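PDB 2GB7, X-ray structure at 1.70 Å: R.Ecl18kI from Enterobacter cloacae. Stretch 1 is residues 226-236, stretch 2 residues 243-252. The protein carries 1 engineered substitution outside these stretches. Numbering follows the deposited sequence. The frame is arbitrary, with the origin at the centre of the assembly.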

# COMPACT_ATOMS: atom_id res chain seq x y z
N VAL F 226 11.39 -16.44 -4.27
CA VAL F 226 11.59 -15.30 -3.38
C VAL F 226 11.71 -15.86 -1.98
O VAL F 226 10.86 -16.65 -1.55
CB VAL F 226 10.38 -14.34 -3.44
CG1 VAL F 226 10.56 -13.22 -2.43
CG2 VAL F 226 10.25 -13.73 -4.83
N VAL F 227 12.79 -15.50 -1.29
CA VAL F 227 13.01 -16.03 0.06
C VAL F 227 12.90 -14.90 1.04
O VAL F 227 13.57 -13.88 0.87
CB VAL F 227 14.41 -16.65 0.20
CG1 VAL F 227 14.53 -17.27 1.56
CG2 VAL F 227 14.60 -17.71 -0.85
N VAL F 228 12.04 -15.07 2.05
CA VAL F 228 11.87 -14.06 3.10
C VAL F 228 13.02 -14.19 4.09
O VAL F 228 13.43 -15.32 4.47
CB VAL F 228 10.55 -14.22 3.84
CG1 VAL F 228 10.36 -13.11 4.90
CG2 VAL F 228 9.39 -14.21 2.81
N VAL F 229 13.54 -13.02 4.44
CA VAL F 229 14.70 -12.86 5.33
C VAL F 229 14.21 -11.96 6.45
O VAL F 229 13.69 -10.88 6.20
CB VAL F 229 15.88 -12.21 4.60
CG1 VAL F 229 17.04 -11.96 5.54
CG2 VAL F 229 16.36 -13.09 3.44
N THR F 230 14.36 -12.39 7.70
CA THR F 230 13.95 -11.50 8.81
C THR F 230 14.93 -11.66 9.95
O THR F 230 15.96 -12.30 9.81
CB THR F 230 12.47 -11.78 9.24
OG1 THR F 230 11.97 -10.72 10.05
CG2 THR F 230 12.32 -13.13 9.97
N THR F 231 14.65 -11.01 11.07
CA THR F 231 15.56 -11.08 12.18
C THR F 231 15.56 -12.45 12.80
O THR F 231 14.67 -13.28 12.57
CB THR F 231 15.20 -10.07 13.28
OG1 THR F 231 13.85 -10.33 13.73
CG2 THR F 231 15.32 -8.65 12.75
N VAL F 232 16.61 -12.71 13.61
CA VAL F 232 16.68 -13.97 14.32
C VAL F 232 15.47 -14.06 15.24
O VAL F 232 14.79 -15.09 15.28
CB VAL F 232 17.99 -14.12 15.17
CG1 VAL F 232 17.92 -15.39 16.05
CG2 VAL F 232 19.21 -14.17 14.28
N GLU F 233 15.19 -12.99 15.95
CA GLU F 233 14.10 -13.01 16.90
C GLU F 233 12.79 -13.39 16.24
O GLU F 233 12.08 -14.25 16.73
CB GLU F 233 13.97 -11.65 17.59
CG GLU F 233 12.96 -11.67 18.73
N ASN F 234 12.49 -12.77 15.11
CA ASN F 234 11.27 -13.07 14.42
C ASN F 234 11.23 -14.50 13.90
O ASN F 234 10.20 -15.16 14.00
CB ASN F 234 11.09 -12.10 13.26
CG ASN F 234 9.67 -12.05 12.76
OD1 ASN F 234 8.71 -12.30 13.50
ND2 ASN F 234 9.52 -11.73 11.46
N LYS F 235 12.34 -14.97 13.34
CA LYS F 235 12.37 -16.35 12.88
C LYS F 235 12.08 -17.31 14.01
O LYS F 235 11.25 -18.19 13.88
CB LYS F 235 13.68 -16.75 12.19
CG LYS F 235 13.41 -18.04 11.36
CD LYS F 235 14.56 -18.87 10.96
CE LYS F 235 14.00 -20.23 10.56
NZ LYS F 235 14.67 -20.82 9.41
N ASN F 236 12.77 -17.14 15.13
CA ASN F 236 12.67 -18.12 16.18
C ASN F 236 11.35 -18.10 16.92
O ASN F 236 10.90 -19.12 17.43
CB ASN F 236 13.91 -18.05 17.08
CG ASN F 236 15.16 -18.54 16.34
OD1 ASN F 236 15.07 -19.27 15.34
ND2 ASN F 236 16.33 -18.11 16.80
N ASN F 243 12.37 -24.01 7.28
CA ASN F 243 13.61 -23.81 6.53
C ASN F 243 13.43 -22.91 5.33
O ASN F 243 14.42 -22.59 4.66
CB ASN F 243 14.29 -25.16 6.15
CG ASN F 243 13.62 -25.88 4.98
OD1 ASN F 243 12.79 -25.34 4.26
ND2 ASN F 243 14.03 -27.14 4.79
N ARG F 244 12.20 -22.47 5.08
CA ARG F 244 11.97 -21.53 3.97
C ARG F 244 12.11 -20.07 4.38
O ARG F 244 12.13 -19.19 3.52
CB ARG F 244 10.60 -21.76 3.33
CG ARG F 244 10.48 -23.14 2.74
CD ARG F 244 9.15 -23.34 2.10
NE ARG F 244 9.13 -24.64 1.46
CZ ARG F 244 8.18 -25.07 0.65
NH1 ARG F 244 7.12 -24.31 0.39
NH2 ARG F 244 8.30 -26.27 0.11
N VAL F 245 12.21 -19.81 5.67
CA VAL F 245 12.36 -18.46 6.17
C VAL F 245 13.80 -18.34 6.68
O VAL F 245 14.27 -19.22 7.43
CB VAL F 245 11.34 -18.17 7.32
CG1 VAL F 245 11.63 -16.84 7.97
CG2 VAL F 245 9.87 -18.21 6.77
N LEU F 246 14.50 -17.32 6.21
CA LEU F 246 15.94 -17.16 6.54
C LEU F 246 16.09 -15.99 7.49
O LEU F 246 15.21 -15.15 7.61
CB LEU F 246 16.75 -16.86 5.28
CG LEU F 246 17.00 -17.97 4.26
CD1 LEU F 246 17.92 -17.44 3.14
CD2 LEU F 246 17.54 -19.23 4.86
N THR F 247 17.23 -15.94 8.17
CA THR F 247 17.59 -14.79 8.99
C THR F 247 18.54 -13.89 8.22
O THR F 247 19.16 -14.33 7.27
CB THR F 247 18.31 -15.22 10.26
OG1 THR F 247 19.53 -15.90 9.89
CG2 THR F 247 17.41 -16.12 11.07
N PHE F 248 18.68 -12.62 8.65
CA PHE F 248 19.71 -11.76 8.06
C PHE F 248 21.09 -12.39 8.16
O PHE F 248 21.92 -12.18 7.30
CB PHE F 248 19.70 -10.40 8.72
CG PHE F 248 18.48 -9.62 8.37
CD1 PHE F 248 18.33 -9.11 7.10
CD2 PHE F 248 17.46 -9.45 9.29
CE1 PHE F 248 17.15 -8.37 6.77
CE2 PHE F 248 16.30 -8.74 8.97
CZ PHE F 248 16.15 -8.22 7.71
N GLU F 249 21.31 -13.16 9.21
CA GLU F 249 22.59 -13.86 9.35
C GLU F 249 22.87 -14.83 8.19
O GLU F 249 24.00 -14.89 7.67
CB GLU F 249 22.60 -14.56 10.70
CG GLU F 249 22.90 -13.63 11.88
CD GLU F 249 21.77 -12.66 12.27
OE1 GLU F 249 20.63 -12.77 11.77
OE2 GLU F 249 22.05 -11.81 13.16
N ASP F 250 21.85 -15.59 7.81
CA ASP F 250 21.90 -16.54 6.71
C ASP F 250 22.20 -15.78 5.43
O ASP F 250 23.12 -16.15 4.66
CB ASP F 250 20.55 -17.25 6.56
CG ASP F 250 20.18 -18.13 7.73
OD1 ASP F 250 21.09 -18.67 8.42
OD2 ASP F 250 18.95 -18.36 7.91
N MET F 251 21.45 -14.70 5.21
CA MET F 251 21.61 -13.87 4.02
C MET F 251 23.01 -13.32 3.90
O MET F 251 23.60 -13.36 2.82
CB MET F 251 20.59 -12.73 3.98
CG MET F 251 20.63 -12.02 2.64
SD MET F 251 19.43 -10.67 2.61
CE MET F 251 20.29 -9.46 3.57
N LEU F 252 23.55 -12.78 4.99
CA LEU F 252 24.90 -12.19 4.95
C LEU F 252 25.98 -13.23 4.66
O LEU F 252 26.94 -12.97 3.94
CB LEU F 252 25.21 -11.45 6.25
CG LEU F 252 24.87 -9.97 6.22
CD1 LEU F 252 25.87 -9.20 5.33
CD2 LEU F 252 23.41 -9.64 5.72
O HOH W 1 10.48 -17.26 2.87
O HOH W 2 17.88 -19.84 9.85

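The ammonium of K235 reaches back from its helix to the backbone of the other stretch, where NZ donates to V245 O at a short 2.6 Å; the extended side chain lies against the strand on the way, with CG 4.0 Å from V245 CG1 and CB 3.9 Å from T247 CG2. A water that accepts a weak bond from K235 NZ (3.4 Å) donates to D250 OD2 (2.7 Å), linking the two helices. The strands themselves run parallel, and their backbones alternate donor and acceptor: L246 N to V228 O (2.9 Å), T230 N to L246 O (2.9 Å), then F248 N to T230 O (3.0 Å, more bent). Earlier in the register, a water accepts a hydrogen bond from V228 N (2.8 Å) and donates to R244 O (2.6 Å), bridging the backbones. V229 and L246 share one face of the sheet. V229 CG1 sits over the F248 ring, 4.0 Å from its centroid, and also meets M251 CB at 4.0 Å, so the helix carrying F248 and M251 packs against this methyl of the strand; V227 CG1 packs on L246 CG at 3.7 Å. Each strand leads into a helix capped by threonine: T231 OG1 accepts from N234 N (3.1 Å), T247 OG1 from D250 N (3.1 Å). D250 OD2 returns the favour, accepting from T247 N at 3.0 Å.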